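Local coordinates for protein dihydroorotase (Saccharomyces cerevisiae S288C, PDB 6L0A) that catalyses the reversible, zinc-dependent interconversion of N-carbamoyl-L-aspartate and (S)-dihydroorotate, the third step of de novo pyrimidine synthesis, at residues Thr10-Val15 with Phe255-Ala260; Gly33-Ala38 with Tyr278-Ala283; Val112-Phe117 with Glu139-His144. All blocks are in the same frame, centred on the assembly; numbering follows the deposited sequence.

Interaction 1: Thr10-Val15 with Phe255-Ala260; sequences TCDMHV and FGSDSA. With ZN (zinc ion), chain K; LMR ((2S)-2-hydroxybutanedioic acid), chain M.
His14 and Asp258 meet at a zinc ion. NE2 of His14 lies 2.1 Å from the zinc and OD1 of Asp258 lies 2.0 Å from it. The two side chains run side by side in the same direction, with ring and carboxylate planes 54° apart. Asp258 CB sits over one face of the His14 ring, a CH-pi contact offset toward the rim. His16 also binds this zinc, and O1A of the bound malate lies 2.5 Å from the metal.

The hydrogen bonds centre on Asp12. OD1 takes a nearly straight bond of 2.6 Å from Ser257 N. His14 N reaches OD1 from the opposite face of the carboxylate, closing an Asx turn. Ser257 OG gives its proton to the syn lone pair of OD2, which also accepts from Gln280 NE2. Between backbones, Met13 N donates to Phe255 O, and a water bridges Cys11 O and Phe255 O.

The CD2-CE2 side of Phe255 packs along Asp12 and Cys11 O.

Glu179 accepts from His14 ND1, which would probably make the ring a stronger zinc ligand. Through its bonds to His14 and Ser257, Asp12 probably positions both zinc ligands. It joins strand 11-15 to the loop after strand 253-255, the TIM barrel's first and last strands.

Interaction 2: Gly33-Ala38 with Tyr278-Ala283; sequences GGVSIA and YSQSFA
The backbones pass closest where Gly33 meets the 280-283 turn, with Gly33 CA 4.3 Å from Phe282 CA. Gly33 CA points a C-H at Gln280 O, 3.4 Å away, with an angle of 157° at the hydrogen. A second, more bent C-H contact runs from Gly33 CA to Ser281 O. A side chain on Gly33 would run into Gln280 O, so the approach depends on its absence. Gln280 O also accepts from Ala283 N within its own turn. Gly34 has positive phi and ends the preceding helix in a Schellman motif.

The side chains add one apolar touch. Val35 CG2 lies 4.2 Å from Ala283 CB. CG1 is anti to the backbone N (chi1 169°), which leaves CG2 as the branch facing Ala283. The same CG2 is 4.4 Å from Gln280 NE2, whose polar partner is Asp12 OD2.

The contact joins the end of helix 20-32 to the start of helix 283-293, beside strands 11-15 and 37-40. A backbone hydrogen bond ties Gly33 to Ile284 of helix 283-293. Ile30 of helix 20-32 touches both Val35 and Gln280. That helix links the parallel neighbours 11-15 and 37-40, a beta-alpha-beta unit of the barrel.

Interaction 3: Val112-Phe117 with Glu139-His144; sequences VDPNDF and EKPSVH
Pro114 and Pro141 reach toward each other, ring tip to ring tip. CG of Pro114 comes within 3.5 Å of Pro141 CD, and CD of Pro114 lies 3.6 Å from the same atom. Pro114 CG also approaches the backbone at Glu139 O. The meeting is mainly apolar.

Asn115 and Lys140 cross obliquely beside the proline pair. Asn115 OD1 rests on the aliphatic end of the lysine chain, 3.1 Å from Lys140 CE and 3.3 Å from Lys140 CD. The ammonium is near but does not make a hydrogen bond with the amide: Lys140 NZ is 3.4 Å from Asn115 OD1, at a poor angle. A bend at chi4 (-48°) places NZ 3.5 Å from Pro114 O. These carbonyl oxygens would probably favour the positive charge, though neither contact is a hydrogen bond.

The turn that presents Pro114 and Asn115 is held from within. It is a type I beta turn, closed by Asp116 N bonding to Asp113 O. Asp113 OD1 accepts from Asn115 N at 3.0 Å, from well above the carboxylate plane, which adds an Asx turn. Pro114 CA lies over one face of the Phe117 ring, offset toward its rim. An alanine in place of Pro114 would probably open a gap against Pro141 CD, where CG and CD were, and leave phi of the turn freer.

This is loop-loop packing across the unit made by helix 121-130 and strand 133-136, far from the chain's centre. One loop leads into that helix. The other leaves the C-terminal end of that strand and leads to helix 156-170, whose Phe160 touches Pro114 and Ala163 touches Lys140. Farther along, Ser142 and His144 both hydrogen-bond Asp219 of the second subunit.

Interactions 1 and 2 are buried and close together, whereas interaction 3 is partly buried, its centre about 25 Å from that of interaction 1. The first two reach the same parallel sheet, where strands 11-15 and 37-40 are neighbours. They also touch: Thr10 OG1 lies 2.5 Å from Gly34 O, a probable hydrogen bond, and Gln280 links back to Asp12. Their segments alternate along the chain, and interaction 3 is nested inside both loops. Chemistry follows place. Interaction 1 has metal ligands and directed hydrogen bonds at the active site. Interaction 2 has close glycine backbone packing between helix ends. Interaction 3 has proline and lysine contacts between peripheral loops.

Interaction 1: Thr10-Val15 with Phe255-Ala260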
loop_
_atom_site.group_PDB
_atom_site.type_symbol
_atom_site.label_atom_id
_atom_site.label_comp_id
_atom_site.label_asym_id
_atom_site.label_seq_id
_atom_site.Cartn_x
_atom_site.Cartn_y
_atom_site.Cartn_z
ATOM N N THR C 10 -8.397 27.196 18.261
ATOM C CA THR C 10 -7.710 26.163 17.498
ATOM C C THR C 10 -8.036 26.284 16.011
ATOM O O THR C 10 -9.149 26.661 15.632
ATOM C CB THR C 10 -8.143 24.789 17.994
ATOM O OG1 THR C 10 -9.569 24.767 18.086
ATOM C CG2 THR C 10 -7.555 24.501 19.371
ATOM N N CYS C 11 -7.072 25.911 15.162
ATOM C CA CYS C 11 -7.315 25.925 13.725
ATOM C C CYS C 11 -6.878 24.609 13.086
ATOM O O CYS C 11 -5.837 24.040 13.427
ATOM C CB CYS C 11 -6.601 27.077 13.026
ATOM S SG CYS C 11 -4.888 27.316 13.441
ATOM N N ASP C 12 -7.688 24.154 12.142
ATOM C CA ASP C 12 -7.358 23.038 11.257
ATOM C C ASP C 12 -7.307 23.631 9.855
ATOM O O ASP C 12 -8.341 23.981 9.274
ATOM C CB ASP C 12 -8.395 21.922 11.381
ATOM C CG ASP C 12 -8.168 20.795 10.395
ATOM O OD1 ASP C 12 -7.206 20.866 9.596
ATOM O OD2 ASP C 12 -8.965 19.841 10.429
ATOM N N MET C 13 -6.104 23.777 9.322
ATOM C CA MET C 13 -5.953 24.505 8.071
ATOM C C MET C 13 -6.039 23.601 6.840
ATOM O O MET C 13 -5.489 23.947 5.782
ATOM C CB MET C 13 -4.650 25.301 8.104
ATOM C CG MET C 13 -4.695 26.454 9.150
ATOM S SD MET C 13 -6.251 27.394 9.160
ATOM C CE MET C 13 -5.711 28.884 10.028
ATOM N N HIS C 14 -6.769 22.485 6.920
ATOM C CA HIS C 14 -6.930 21.611 5.749
ATOM C C HIS C 14 -8.114 20.665 5.994
ATOM O O HIS C 14 -7.929 19.559 6.493
ATOM C CB HIS C 14 -5.651 20.833 5.487
ATOM C CG HIS C 14 -5.579 20.237 4.115
ATOM N ND1 HIS C 14 -4.458 20.334 3.320
ATOM C CD2 HIS C 14 -6.493 19.543 3.392
ATOM C CE1 HIS C 14 -4.681 19.719 2.170
ATOM N NE2 HIS C 14 -5.906 19.226 2.190
ATOM N N VAL C 15 -9.317 21.102 5.605
ATOM C CA VAL C 15 -10.562 20.407 5.946
ATOM C C VAL C 15 -11.353 20.111 4.680
ATOM O O VAL C 15 -11.511 20.988 3.824
ATOM C CB VAL C 15 -11.423 21.236 6.926
ATOM C CG1 VAL C 15 -12.807 20.623 7.087
ATOM C CG2 VAL C 15 -10.740 21.331 8.285
ATOM N N PHE C 255 -0.925 22.448 12.122
ATOM C CA PHE C 255 -1.891 21.370 11.940
ATOM C C PHE C 255 -2.798 21.628 10.749
ATOM O O PHE C 255 -3.442 22.679 10.662
ATOM C CB PHE C 255 -2.745 21.226 13.198
ATOM C CG PHE C 255 -3.806 20.164 13.117
ATOM C CD1 PHE C 255 -3.489 18.870 12.743
ATOM C CD2 PHE C 255 -5.125 20.462 13.461
ATOM C CE1 PHE C 255 -4.472 17.893 12.702
ATOM C CE2 PHE C 255 -6.109 19.489 13.430
ATOM C CZ PHE C 255 -5.777 18.196 13.051
ATOM N N GLY C 256 -2.869 20.651 9.847
ATOM C CA GLY C 256 -3.930 20.602 8.853
ATOM C C GLY C 256 -4.351 19.154 8.747
ATOM O O GLY C 256 -3.530 18.314 8.372
ATOM N N SER C 257 -5.590 18.831 9.104
ATOM C CA SER C 257 -5.941 17.422 9.269
ATOM C C SER C 257 -5.974 16.682 7.942
ATOM O O SER C 257 -5.690 15.478 7.892
ATOM C CB SER C 257 -7.302 17.293 9.953
ATOM O OG SER C 257 -8.342 17.781 9.126
ATOM N N ASP C 258 -6.342 17.372 6.869
ATOM C CA ASP C 258 -6.780 16.713 5.642
ATOM C C ASP C 258 -7.814 15.639 5.959
ATOM O O ASP C 258 -7.810 14.554 5.376
ATOM C CB ASP C 258 -5.603 16.116 4.862
ATOM C CG ASP C 258 -5.983 15.769 3.435
ATOM O OD1 ASP C 258 -7.011 16.301 2.974
ATOM O OD2 ASP C 258 -5.298 14.938 2.788
ATOM N N SER C 259 -8.693 15.924 6.922
ATOM C CA SER C 259 -9.795 14.999 7.159
ATOM C C SER C 259 -10.640 14.898 5.893
ATOM O O SER C 259 -11.101 15.914 5.361
ATOM C CB SER C 259 -10.638 15.452 8.350
ATOM O OG SER C 259 -11.754 14.594 8.507
ATOM N N ALA C 260 -10.821 13.670 5.402
ATOM C CA ALA C 260 -11.383 13.407 4.080
ATOM C C ALA C 260 -12.478 12.364 4.229
ATOM O O ALA C 260 -12.207 11.157 4.178
ATOM C CB ALA C 260 -10.308 12.926 3.109
HETATM ZN ZN ZN K . -6.962 17.552 1.346
HETATM C C1 LMR M . -6.411 14.463 -0.563
HETATM O O1A LMR M . -6.157 15.417 0.220
HETATM O O1B LMR M . -5.469 14.051 -1.271
HETATM C C2 LMR M . -7.810 13.813 -0.681
HETATM O O2 LMR M . -7.886 12.445 -0.329
HETATM C C3 LMR M . -8.747 14.418 0.310
HETATM C C4 LMR M . -10.067 14.108 -0.358
HETATM O O4A LMR M . -10.515 12.915 -0.474
HETATM O O4B LMR M . -10.644 15.114 -0.790
HETATM O O HOH W 1 -3.267 24.783 12.501
#

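Interaction 2: Gly33-Ala38 with Tyr278-Ala283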
loop_
_atom_site.group_PDB
_atom_site.type_symbol
_atom_site.label_atom_id
_atom_site.label_comp_id
_atom_site.label_asym_id
_atom_site.label_seq_id
_atom_site.Cartn_x
_atom_site.Cartn_y
_atom_site.Cartn_z
ATOM N N GLY C 33 -14.681 17.990 17.248
ATOM C CA GLY C 33 -13.294 17.596 17.333
ATOM C C GLY C 33 -12.347 18.614 17.922
ATOM O O GLY C 33 -11.150 18.339 18.035
ATOM N N GLY C 34 -12.839 19.785 18.310
ATOM C CA GLY C 34 -12.026 20.753 19.010
ATOM C C GLY C 34 -11.464 21.874 18.164
ATOM O O GLY C 34 -10.506 22.518 18.597
ATOM N N VAL C 35 -12.038 22.141 16.993
ATOM C CA VAL C 35 -11.475 23.075 16.017
ATOM C C VAL C 35 -12.394 24.282 15.893
ATOM O O VAL C 35 -13.589 24.137 15.609
ATOM C CB VAL C 35 -11.284 22.394 14.647
ATOM C CG1 VAL C 35 -10.963 23.423 13.577
ATOM C CG2 VAL C 35 -10.198 21.321 14.745
ATOM N N SER C 36 -11.825 25.474 16.073
ATOM C CA SER C 36 -12.568 26.724 15.956
ATOM C C SER C 36 -12.549 27.286 14.540
ATOM O O SER C 36 -13.570 27.798 14.065
ATOM C CB SER C 36 -11.989 27.762 16.925
ATOM O OG SER C 36 -12.555 29.038 16.673
ATOM N N ILE C 37 -11.405 27.171 13.862
ATOM C CA ILE C 37 -11.150 27.774 12.557
ATOM C C ILE C 37 -10.812 26.650 11.579
ATOM O O ILE C 37 -9.942 25.827 11.871
ATOM C CB ILE C 37 -9.987 28.779 12.620
ATOM C CG1 ILE C 37 -10.281 29.908 13.615
ATOM C CG2 ILE C 37 -9.689 29.351 11.234
ATOM C CD1 ILE C 37 -9.015 30.510 14.218
ATOM N N ALA C 38 -11.482 26.630 10.427
ATOM C CA ALA C 38 -11.280 25.600 9.407
ATOM C C ALA C 38 -10.988 26.236 8.053
ATOM O O ALA C 38 -11.717 27.132 7.617
ATOM C CB ALA C 38 -12.517 24.703 9.290
ATOM N N TYR C 278 -10.561 9.932 7.676
ATOM C CA TYR C 278 -11.515 10.812 8.351
ATOM C C TYR C 278 -11.086 11.017 9.800
ATOM O O TYR C 278 -11.225 10.114 10.634
ATOM C CB TYR C 278 -12.937 10.257 8.301
ATOM C CG TYR C 278 -13.861 11.131 9.118
ATOM C CD1 TYR C 278 -14.274 12.361 8.634
ATOM C CD2 TYR C 278 -14.264 10.755 10.396
ATOM C CE1 TYR C 278 -15.105 13.199 9.390
ATOM C CE2 TYR C 278 -15.094 11.589 11.167
ATOM C CZ TYR C 278 -15.499 12.809 10.656
ATOM O OH TYR C 278 -16.321 13.637 11.412
ATOM N N SER C 279 -10.619 12.225 10.115
ATOM C CA SER C 279 -10.120 12.524 11.445
ATOM C C SER C 279 -10.872 13.655 12.140
ATOM O O SER C 279 -10.517 13.998 13.273
ATOM C CB SER C 279 -8.622 12.870 11.387
ATOM O OG SER C 279 -8.391 13.960 10.509
ATOM N N GLN C 280 -11.899 14.235 11.514
ATOM C CA GLN C 280 -12.476 15.476 12.050
ATOM C C GLN C 280 -13.058 15.277 13.444
ATOM O O GLN C 280 -12.865 16.126 14.324
ATOM C CB GLN C 280 -13.551 16.016 11.117
ATOM C CG GLN C 280 -13.718 17.523 11.219
ATOM C CD GLN C 280 -12.559 18.252 10.571
ATOM O OE1 GLN C 280 -12.408 18.220 9.351
ATOM N NE2 GLN C 280 -11.708 18.881 11.384
ATOM N N SER C 281 -13.770 14.165 13.664
ATOM C CA SER C 281 -14.528 13.975 14.906
ATOM C C SER C 281 -13.656 13.969 16.157
ATOM O O SER C 281 -14.169 14.214 17.259
ATOM C CB SER C 281 -15.330 12.669 14.843
ATOM O OG SER C 281 -16.469 12.783 13.998
ATOM N N PHE C 282 -12.361 13.687 16.035
ATOM C CA PHE C 282 -11.489 13.655 17.202
ATOM C C PHE C 282 -10.175 14.349 16.912
ATOM O O PHE C 282 -9.142 13.991 17.478
ATOM C CB PHE C 282 -11.260 12.213 17.675
ATOM C CG PHE C 282 -12.536 11.499 18.002
ATOM C CD1 PHE C 282 -13.096 11.608 19.266
ATOM C CD2 PHE C 282 -13.201 10.758 17.043
ATOM C CE1 PHE C 282 -14.285 10.970 19.569
ATOM C CE2 PHE C 282 -14.393 10.125 17.336
ATOM C CZ PHE C 282 -14.934 10.233 18.603
ATOM N N ALA C 283 -10.216 15.368 16.044
ATOM C CA ALA C 283 -9.007 15.969 15.496
ATOM C C ALA C 283 -8.013 16.361 16.586
ATOM O O ALA C 283 -6.870 15.899 16.595
ATOM C CB ALA C 283 -9.393 17.179 14.638
#

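Interaction 3: Val112-Phe117 with Glu139-His144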
loop_
_atom_site.group_PDB
_atom_site.type_symbol
_atom_site.label_atom_id
_atom_site.label_comp_id
_atom_site.label_asym_id
_atom_site.label_seq_id
_atom_site.Cartn_x
_atom_site.Cartn_y
_atom_site.Cartn_z
ATOM N N VAL C 112 -3.671 20.187 -12.213
ATOM C CA VAL C 112 -2.591 20.742 -13.022
ATOM C C VAL C 112 -1.524 19.687 -13.317
ATOM O O VAL C 112 -1.478 18.613 -12.716
ATOM C CB VAL C 112 -1.937 21.971 -12.361
ATOM C CG1 VAL C 112 -2.989 22.946 -11.879
ATOM C CG2 VAL C 112 -1.024 21.520 -11.231
ATOM N N ASP C 113 -0.642 20.027 -14.259
ATOM C CA ASP C 113 0.604 19.307 -14.474
ATOM C C ASP C 113 1.712 20.071 -13.767
ATOM O O ASP C 113 2.115 21.138 -14.253
ATOM C CB ASP C 113 0.904 19.184 -15.969
ATOM C CG ASP C 113 2.272 18.572 -16.256
ATOM O OD1 ASP C 113 2.916 18.033 -15.326
ATOM O OD2 ASP C 113 2.698 18.616 -17.434
ATOM N N PRO C 114 2.232 19.588 -12.632
ATOM C CA PRO C 114 3.258 20.351 -11.902
ATOM C C PRO C 114 4.603 20.409 -12.603
ATOM O O PRO C 114 5.542 20.999 -12.049
ATOM C CB PRO C 114 3.373 19.598 -10.569
ATOM C CG PRO C 114 2.948 18.205 -10.894
ATOM C CD PRO C 114 1.901 18.316 -11.965
ATOM N N ASN C 115 4.740 19.802 -13.785
ATOM C CA ASN C 115 5.975 19.941 -14.549
ATOM C C ASN C 115 5.994 21.216 -15.373
ATOM O O ASN C 115 7.078 21.679 -15.753
ATOM C CB ASN C 115 6.181 18.739 -15.476
ATOM C CG ASN C 115 6.547 17.487 -14.726
ATOM O OD1 ASN C 115 7.256 17.531 -13.719
ATOM N ND2 ASN C 115 6.058 16.354 -15.208
ATOM N N ASP C 116 4.817 21.781 -15.666
ATOM C CA ASP C 116 4.677 23.047 -16.379
ATOM C C ASP C 116 3.646 23.890 -15.615
ATOM O O ASP C 116 2.451 23.888 -15.933
ATOM C CB ASP C 116 4.278 22.811 -17.835
ATOM C CG ASP C 116 4.571 24.009 -18.723
ATOM O OD1 ASP C 116 4.211 25.141 -18.331
ATOM O OD2 ASP C 116 5.152 23.816 -19.814
ATOM N N PHE C 117 4.126 24.585 -14.581
ATOM C CA PHE C 117 3.352 25.561 -13.821
ATOM C C PHE C 117 3.324 26.926 -14.488
ATOM O O PHE C 117 2.633 27.826 -13.994
ATOM C CB PHE C 117 3.940 25.733 -12.419
ATOM C CG PHE C 117 3.360 24.811 -11.374
ATOM C CD1 PHE C 117 2.000 24.770 -11.132
ATOM C CD2 PHE C 117 4.198 24.020 -10.599
ATOM C CE1 PHE C 117 1.480 23.933 -10.148
ATOM C CE2 PHE C 117 3.694 23.193 -9.629
ATOM C CZ PHE C 117 2.332 23.147 -9.395
ATOM N N GLU C 139 2.793 16.529 -4.937
ATOM C CA GLU C 139 3.167 15.232 -5.488
ATOM C C GLU C 139 3.212 15.331 -7.003
ATOM O O GLU C 139 2.288 15.880 -7.608
ATOM C CB GLU C 139 2.162 14.143 -5.095
ATOM C CG GLU C 139 2.215 13.701 -3.640
ATOM C CD GLU C 139 1.437 12.424 -3.421
ATOM O OE1 GLU C 139 0.214 12.489 -3.200
ATOM O OE2 GLU C 139 2.058 11.346 -3.476
ATOM N N LYS C 140 4.260 14.781 -7.611
ATOM C CA LYS C 140 4.258 14.663 -9.058
ATOM C C LYS C 140 3.449 13.431 -9.478
ATOM O O LYS C 140 3.518 12.393 -8.813
ATOM C CB LYS C 140 5.685 14.554 -9.587
ATOM C CG LYS C 140 6.471 15.857 -9.570
ATOM C CD LYS C 140 7.344 15.973 -10.826
ATOM C CE LYS C 140 8.185 17.234 -10.795
ATOM N NZ LYS C 140 7.334 18.392 -10.449
ATOM N N PRO C 141 2.652 13.532 -10.547
ATOM C CA PRO C 141 1.969 12.349 -11.083
ATOM C C PRO C 141 2.948 11.243 -11.438
ATOM O O PRO C 141 4.106 11.481 -11.800
ATOM C CB PRO C 141 1.249 12.887 -12.330
ATOM C CG PRO C 141 1.036 14.343 -12.033
ATOM C CD PRO C 141 2.269 14.765 -11.262
ATOM N N SER C 142 2.481 10.010 -11.296
ATOM C CA SER C 142 3.355 8.867 -11.502
ATOM C C SER C 142 3.752 8.772 -12.970
ATOM O O SER C 142 2.948 9.063 -13.869
ATOM C CB SER C 142 2.666 7.592 -11.042
ATOM O OG SER C 142 2.559 7.564 -9.625
ATOM N N VAL C 143 5.007 8.409 -13.215
ATOM C CA VAL C 143 5.495 8.186 -14.573
ATOM C C VAL C 143 6.432 6.991 -14.548
ATOM O O VAL C 143 7.345 6.927 -13.719
ATOM C CB VAL C 143 6.192 9.428 -15.175
ATOM C CG1 VAL C 143 7.151 10.019 -14.195
ATOM C CG2 VAL C 143 6.919 9.061 -16.472
ATOM N N HIS C 144 6.198 6.038 -15.440
ATOM C CA HIS C 144 6.995 4.826 -15.473
ATOM C C HIS C 144 7.606 4.556 -16.840
ATOM O O HIS C 144 8.391 3.610 -16.977
ATOM C CB HIS C 144 6.139 3.635 -15.020
ATOM C CG HIS C 144 5.523 3.836 -13.668
ATOM N ND1 HIS C 144 6.277 4.035 -12.529
ATOM C CD2 HIS C 144 4.228 3.922 -13.279
ATOM C CE1 HIS C 144 5.473 4.211 -11.495
ATOM N NE2 HIS C 144 4.224 4.146 -11.922
#